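Local coordinates for hypothetical protein TM1553 (Thermotoga maritima, PDB 1VRM), which belongs to the ApbE family and, like its relatives, probably transfers FMN from FAD to threonine side chains of flavoproteins in a magnesium-dependent reaction, at residues Phe188-Gly192 / Gly193-Ile197; Ile267-Asp271 / Ala272-Asp276. All blocks are in the same frame, centred on the assembly; numbering follows the deposited sequence. Where two conformers were deposited one is given.

Contact 1 (Phe188-Gly192 / Gly193-Ile197); sequences FVEAG and GDVRI
Val189 and Arg196 face each other as a hydrogen-bonded pair of an antiparallel beta hairpin, Val189 N to Arg196 O and Arg196 N to Val189 O both spanning 2.9 Å, while the short strands 188-191 and 194-197 run at 165° to one another. A type I' turn from Ala191 to Asp194 closes the hairpin. Its two central residues have positive phi, which by itself favours glycine at Gly192; at Gly193 a CB would also be jammed against the carbonyl O of Gly192. In the closing pair, Ala191 N approaches Asp194 O in the carbonyl plane, whereas Asp194 N sits 48° out of the plane of the Ala191 carbonyl.

Phe188, Glu190, Val195 and Ile197 share one face. Glu190 CG stands anti to the backbone N (chi1 -174°) and the chain runs on extended, slanting across Val195 so that its methylene CG lies 3.8 Å from Val195 CG2. The aliphatic part of the glutamate thus packs on the branched valine, while its carboxylate has a long, weak ion pair with Arg31. Phe188 CB touches Ile197 CD1 at 4.1 Å; the phenylalanine ring, however, leads away to meet Trp207 edge-to-face.

On the other face, Asp194 OD1 accepts a hydrogen bond from Thr232 N, and Arg196 reaches out to a salt bridge with Asp172. Strand 28-35 pairs with 186-191 on one side and strand 229-234 with 194-197 on the other, while helices 41-58 and 166-181 cover the face carrying Val189, Ala191, Asp194 and Arg196.

Contact 2 (Ile267-Asp271 / Ala272-Asp276); sequences IIAED and ATTAD
A strand-to-helix connection with an aspartate N-cap joins Ala269 and Asp271 to the first turn of helix 272-296, where strand 262-269 leaves the antiparallel sheet and the chain doubles back, strand 267-269 and helix 272-276 running at 155° to one another. Small side chains suit the inside of this reversal: Ala269 CB rests 4.0 Å from Ala275 CB and also meets the methyl CG2 of Thr274. Two residues earlier in the strand, Ile267 lays its branch CG2 against Ala275, 4.1 Å from CB, although the longer arm of the isoleucine leads away. Ala275 N donates to Asp271 O, the first backbone bond of the helix across this junction, at 3.1 Å.

Aspartate suits the cap because its short side chain can fold back to accept from Thr274 N, an amide of the first turn. CG of Asp271 lies between its backbone N and carbonyl carbon (chi1 58°), which turns the carboxylate toward Thr274 and sets the two side chains at about a right angle. The negative charge would also be favoured by the helix dipole. Two donors from one residue grip OD1: Thr274 N, nearly in line with the C-O bond at 2.8 Å, and Thr274 OG1, arriving on the syn side 22° out of the carboxylate plane.

From the N terminus, the chain first closes contact 1, where the hairpin 188-197 turns directly back on itself. Contact 2 follows in series about 70 residues later, neither nested in the first nor crossing it, and turns a strand of the same sheet into helix 272-296. Strand 229-234 lies between the two in the sheet, pairing with 194-197 and 262-269. Arg196 packs against the start of the helix, where Asp172 also accepts from Ala272 N and so ties in helix 166-181. Two like charges lie close, 3.4 Å between Asp194 OD2 and Asp276 OD1; Asp276 OD1 hydrogen-bonds, and Asp194 OD2 weakly, to an unidentified molecule, probably from the crystallisation liquor, which may mark a pocket.

Contact 1 (Phe188-Gly192 / Gly193-Ile197)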
ATOM      1  N   PHE A 188       0.947  17.526   4.910  1.00  3.74           N
ATOM      2  CA  PHE A 188       0.604  16.199   4.422  1.00  3.15           C
ATOM      3  C   PHE A 188       1.868  15.501   3.967  1.00  5.33           C
ATOM      4  O   PHE A 188       2.909  16.144   3.739  1.00  5.24           O
ATOM      5  CB  PHE A 188      -0.417  16.253   3.285  1.00  6.16           C
ATOM      6  CG  PHE A 188       0.100  16.891   2.044  1.00  6.31           C
ATOM      7  CD1 PHE A 188       0.751  16.105   1.083  1.00  7.66           C
ATOM      8  CD2 PHE A 188      -0.101  18.245   1.810  1.00 10.29           C
ATOM      9  CE1 PHE A 188       1.249  16.682  -0.052  1.00  8.75           C
ATOM     10  CE2 PHE A 188       0.368  18.829   0.664  1.00  8.85           C
ATOM     11  CZ  PHE A 188       1.048  18.024  -0.258  1.00  7.16           C
ATOM     12  N   VAL A 189       1.786  14.186   3.906  1.00  4.47           N
ATOM     13  CA  VAL A 189       2.838  13.395   3.303  1.00  4.94           C
ATOM     14  C   VAL A 189       2.239  12.533   2.213  1.00  7.31           C
ATOM     15  O   VAL A 189       1.127  12.024   2.392  1.00  5.89           O
ATOM     16  CB  VAL A 189       3.516  12.489   4.313  0.50  6.86           C
ATOM     17  CG1 VAL A 189       4.724  11.787   3.692  0.50  4.58           C
ATOM     18  CG2 VAL A 189       3.930  13.274   5.563  0.50  6.19           C
ATOM     19  N   GLU A 190       2.982  12.346   1.138  1.00  8.13           N
ATOM     20  CA  GLU A 190       2.503  11.600  -0.029  1.00  7.17           C
ATOM     21  C   GLU A 190       3.599  10.622  -0.416  1.00  9.80           C
ATOM     22  O   GLU A 190       4.788  10.950  -0.346  1.00 10.27           O
ATOM     23  CB  GLU A 190       2.236  12.571  -1.164  0.50 10.49           C
ATOM     24  CG  GLU A 190       1.606  11.984  -2.369  0.50 12.37           C
ATOM     25  CD  GLU A 190       1.304  13.049  -3.422  0.50 13.50           C
ATOM     26  OE1 GLU A 190       1.506  14.250  -3.135  0.50 25.15           O
ATOM     27  OE2 GLU A 190       0.874  12.669  -4.535  0.50 31.54           O
ATOM     28  N   ALA A 191       3.177   9.429  -0.814  1.00  6.67           N
ATOM     29  CA  ALA A 191       4.096   8.436  -1.375  1.00  7.13           C
ATOM     30  C   ALA A 191       3.343   7.735  -2.466  1.00  8.32           C
ATOM     31  O   ALA A 191       2.310   7.120  -2.220  1.00  7.58           O
ATOM     32  CB  ALA A 191       4.582   7.489  -0.321  1.00  7.09           C
ATOM     33  N   GLY A 192       3.827   7.884  -3.681  1.00  8.37           N
ATOM     34  CA  GLY A 192       3.231   7.216  -4.826  1.00 13.85           C
ATOM     35  C   GLY A 192       1.725   7.373  -4.889  1.00 17.37           C
ATOM     36  O   GLY A 192       0.971   6.388  -5.086  1.00 23.30           O
ATOM     37  N   GLY A 193       1.248   8.577  -4.711  1.00 14.78           N
ATOM     38  CA  GLY A 193      -0.252   8.703  -4.833  1.00 19.28           C
ATOM     39  C   GLY A 193      -1.115   8.108  -3.674  0.50 16.08           C
ATOM     40  O   GLY A 193      -2.330   7.768  -3.796  0.50 14.23           O
ATOM     41  N   ASP A 194      -0.461   7.853  -2.564  1.00 10.06           N
ATOM     42  CA  ASP A 194      -1.111   7.669  -1.255  1.00 10.21           C
ATOM     43  C   ASP A 194      -0.800   8.930  -0.452  1.00 10.82           C
ATOM     44  O   ASP A 194       0.322   9.443  -0.502  1.00  8.49           O
ATOM     45  CB  ASP A 194      -0.570   6.466  -0.530  1.00 13.17           C
ATOM     46  CG  ASP A 194      -0.865   5.126  -1.271  1.00 16.24           C
ATOM     47  OD1 ASP A 194      -1.598   5.151  -2.287  1.00 21.93           O
ATOM     48  OD2 ASP A 194      -0.353   4.079  -0.809  1.00 29.79           O
ATOM     49  N   VAL A 195      -1.746   9.411   0.352  1.00  7.23           N
ATOM     50  CA  VAL A 195      -1.570  10.633   1.108  1.00  6.98           C
ATOM     51  C   VAL A 195      -2.077  10.462   2.546  1.00  8.19           C
ATOM     52  O   VAL A 195      -3.146   9.832   2.784  1.00  7.53           O
ATOM     53  CB  VAL A 195      -2.368  11.789   0.457  1.00  9.87           C
ATOM     54  CG1 VAL A 195      -2.209  13.070   1.250  1.00 12.63           C
ATOM     55  CG2 VAL A 195      -1.912  12.048  -1.007  1.00 11.69           C
ATOM     56  N   ARG A 196      -1.307  10.968   3.496  1.00  6.02           N
ATOM     57  CA  ARG A 196      -1.742  11.081   4.896  1.00  4.79           C
ATOM     58  C   ARG A 196      -1.692  12.561   5.309  1.00  6.20           C
ATOM     59  O   ARG A 196      -0.676  13.221   5.123  1.00  4.71           O
ATOM     60  CB  ARG A 196      -0.876  10.255   5.815  1.00  5.15           C
ATOM     61  CG  ARG A 196      -1.313  10.234   7.229  1.00  6.81           C
ATOM     62  CD  ARG A 196      -2.572   9.404   7.400  1.00 11.51           C
ATOM     63  NE  ARG A 196      -2.772   8.996   8.759  1.00 18.49           N
ATOM     64  CZ  ARG A 196      -3.584   9.615   9.557  1.00 15.77           C
ATOM     65  NH1 ARG A 196      -4.193  10.669   9.127  1.00 13.03           N
ATOM     66  NH2 ARG A 196      -3.714   9.230  10.791  1.00 16.28           N
ATOM     67  N   ILE A 197      -2.800  13.073   5.832  1.00  4.30           N
ATOM     68  CA  ILE A 197      -2.860  14.442   6.286  1.00  4.69           C
ATOM     69  C   ILE A 197      -2.192  14.529   7.679  1.00  6.39           C
ATOM     70  O   ILE A 197      -2.553  13.799   8.615  1.00  7.80           O
ATOM     71  CB  ILE A 197      -4.290  14.976   6.357  1.00  5.50           C
ATOM     72  CG1 ILE A 197      -5.028  14.819   5.031  1.00  9.58           C
ATOM     73  CG2 ILE A 197      -4.337  16.407   6.868  1.00  7.68           C
ATOM     74  CD1 ILE A 197      -4.328  15.309   3.843  1.00 10.10           C
TER

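Contact 2 (Ile267-Asp271 / Ala272-Asp276)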
ATOM      1  N   ILE A 267      -9.292   4.695  -1.981  1.00  4.43           N
ATOM      2  CA  ILE A 267      -9.921   4.529  -0.683  1.00  5.59           C
ATOM      3  C   ILE A 267      -9.562   5.687   0.219  1.00  6.69           C
ATOM      4  O   ILE A 267      -8.400   6.009   0.382  1.00  5.74           O
ATOM      5  CB  ILE A 267      -9.366   3.282   0.020  1.00  5.97           C
ATOM      6  CG1 ILE A 267      -9.590   2.027  -0.816  1.00 11.36           C
ATOM      7  CG2 ILE A 267      -9.863   3.095   1.409  1.00  6.43           C
ATOM      8  CD1 ILE A 267     -10.933   1.686  -1.016  1.00 13.70           C
ATOM      9  N   ILE A 268     -10.602   6.281   0.790  1.00  4.71           N
ATOM     10  CA  ILE A 268     -10.464   7.227   1.896  1.00  4.39           C
ATOM     11  C   ILE A 268     -10.707   6.475   3.195  1.00  7.07           C
ATOM     12  O   ILE A 268     -11.702   5.764   3.344  1.00  6.29           O
ATOM     13  CB  ILE A 268     -11.487   8.358   1.782  1.00  5.86           C
ATOM     14  CG1 ILE A 268     -11.303   9.132   0.475  1.00  8.45           C
ATOM     15  CG2 ILE A 268     -11.423   9.219   3.055  1.00  8.38           C
ATOM     16  CD1 ILE A 268     -12.467  10.062   0.156  1.00  6.99           C
ATOM     17  N   ALA A 269      -9.781   6.622   4.141  1.00  5.62           N
ATOM     18  CA  ALA A 269      -9.879   5.942   5.424  1.00  5.00           C
ATOM     19  C   ALA A 269      -9.266   6.789   6.551  1.00  6.62           C
ATOM     20  O   ALA A 269      -8.666   7.843   6.300  1.00  7.30           O
ATOM     21  CB  ALA A 269      -9.249   4.569   5.408  1.00  7.50           C
ATOM     22  N   GLU A 270      -9.463   6.314   7.771  1.00  8.56           N
ATOM     23  CA  GLU A 270      -8.930   6.978   8.925  1.00  7.42           C
ATOM     24  C   GLU A 270      -7.428   7.030   8.978  1.00  6.61           C
ATOM     25  O   GLU A 270      -6.859   7.983   9.569  1.00 10.09           O
ATOM     26  CB  GLU A 270      -9.476   6.385  10.231  1.00 10.38           C
ATOM     27  CG  GLU A 270      -9.225   7.273  11.419  1.00 26.31           C
ATOM     28  N   ASP A 271      -6.782   6.002   8.421  1.00  8.52           N
ATOM     29  CA  ASP A 271      -5.353   5.937   8.428  1.00  9.50           C
ATOM     30  C   ASP A 271      -4.855   5.337   7.141  1.00  8.87           C
ATOM     31  O   ASP A 271      -5.601   4.686   6.363  1.00  7.90           O
ATOM     32  CB  ASP A 271      -4.805   5.182   9.615  1.00 11.81           C
ATOM     33  CG  ASP A 271      -5.308   3.796   9.682  1.00 13.10           C
ATOM     34  OD1 ASP A 271      -4.985   2.988   8.821  1.00 19.72           O
ATOM     35  OD2 ASP A 271      -6.084   3.516  10.623  1.00 37.62           O
ATOM     36  N   ALA A 272      -3.592   5.624   6.854  1.00  7.34           N
ATOM     37  CA  ALA A 272      -3.076   5.240   5.570  1.00  6.48           C
ATOM     38  C   ALA A 272      -2.793   3.730   5.460  1.00  4.45           C
ATOM     39  O   ALA A 272      -2.850   3.191   4.360  1.00  6.09           O
ATOM     40  CB  ALA A 272      -1.827   6.018   5.265  1.00  9.83           C
ATOM     41  N   THR A 273      -2.451   3.081   6.572  1.00  6.29           N
ATOM     42  CA  THR A 273      -2.245   1.664   6.569  1.00  6.85           C
ATOM     43  C   THR A 273      -3.537   0.956   6.056  1.00  6.46           C
ATOM     44  O   THR A 273      -3.483   0.095   5.170  1.00  6.86           O
ATOM     45  CB  THR A 273      -1.870   1.151   7.955  1.00  9.76           C
ATOM     46  OG1 THR A 273      -0.678   1.809   8.397  1.00 10.20           O
ATOM     47  CG2 THR A 273      -1.659  -0.348   7.902  1.00 11.44           C
ATOM     48  N   THR A 274      -4.669   1.331   6.629  1.00  7.20           N
ATOM     49  CA  THR A 274      -5.961   0.785   6.222  1.00  6.41           C
ATOM     50  C   THR A 274      -6.258   1.113   4.738  1.00  5.82           C
ATOM     51  O   THR A 274      -6.664   0.235   3.968  1.00  6.55           O
ATOM     52  CB  THR A 274      -7.064   1.349   7.103  1.00 11.02           C
ATOM     53  OG1 THR A 274      -6.799   0.938   8.439  1.00  9.66           O
ATOM     54  CG2 THR A 274      -8.469   0.875   6.672  1.00 11.81           C
ATOM     55  N   ALA A 275      -6.056   2.365   4.340  1.00  6.13           N
ATOM     56  CA  ALA A 275      -6.381   2.781   3.000  1.00  8.21           C
ATOM     57  C   ALA A 275      -5.515   2.017   2.004  1.00  8.76           C
ATOM     58  O   ALA A 275      -5.991   1.611   0.947  1.00  7.78           O
ATOM     59  CB  ALA A 275      -6.180   4.298   2.831  1.00  8.90           C
ATOM     60  N   ASP A 276      -4.225   1.834   2.329  1.00  8.16           N
ATOM     61  CA  ASP A 276      -3.281   1.144   1.432  1.00  6.24           C
ATOM     62  C   ASP A 276      -3.668  -0.350   1.297  1.00  5.53           C
ATOM     63  O   ASP A 276      -3.829  -0.847   0.185  1.00  8.09           O
ATOM     64  CB  ASP A 276      -1.844   1.312   1.978  1.00  7.86           C
ATOM     65  CG  ASP A 276      -0.772   0.965   0.992  1.00 11.83           C
ATOM     66  OD1 ASP A 276      -1.076   0.812  -0.190  1.00 10.58           O
ATOM     67  OD2 ASP A 276       0.414   0.864   1.461  1.00 10.23           O
TER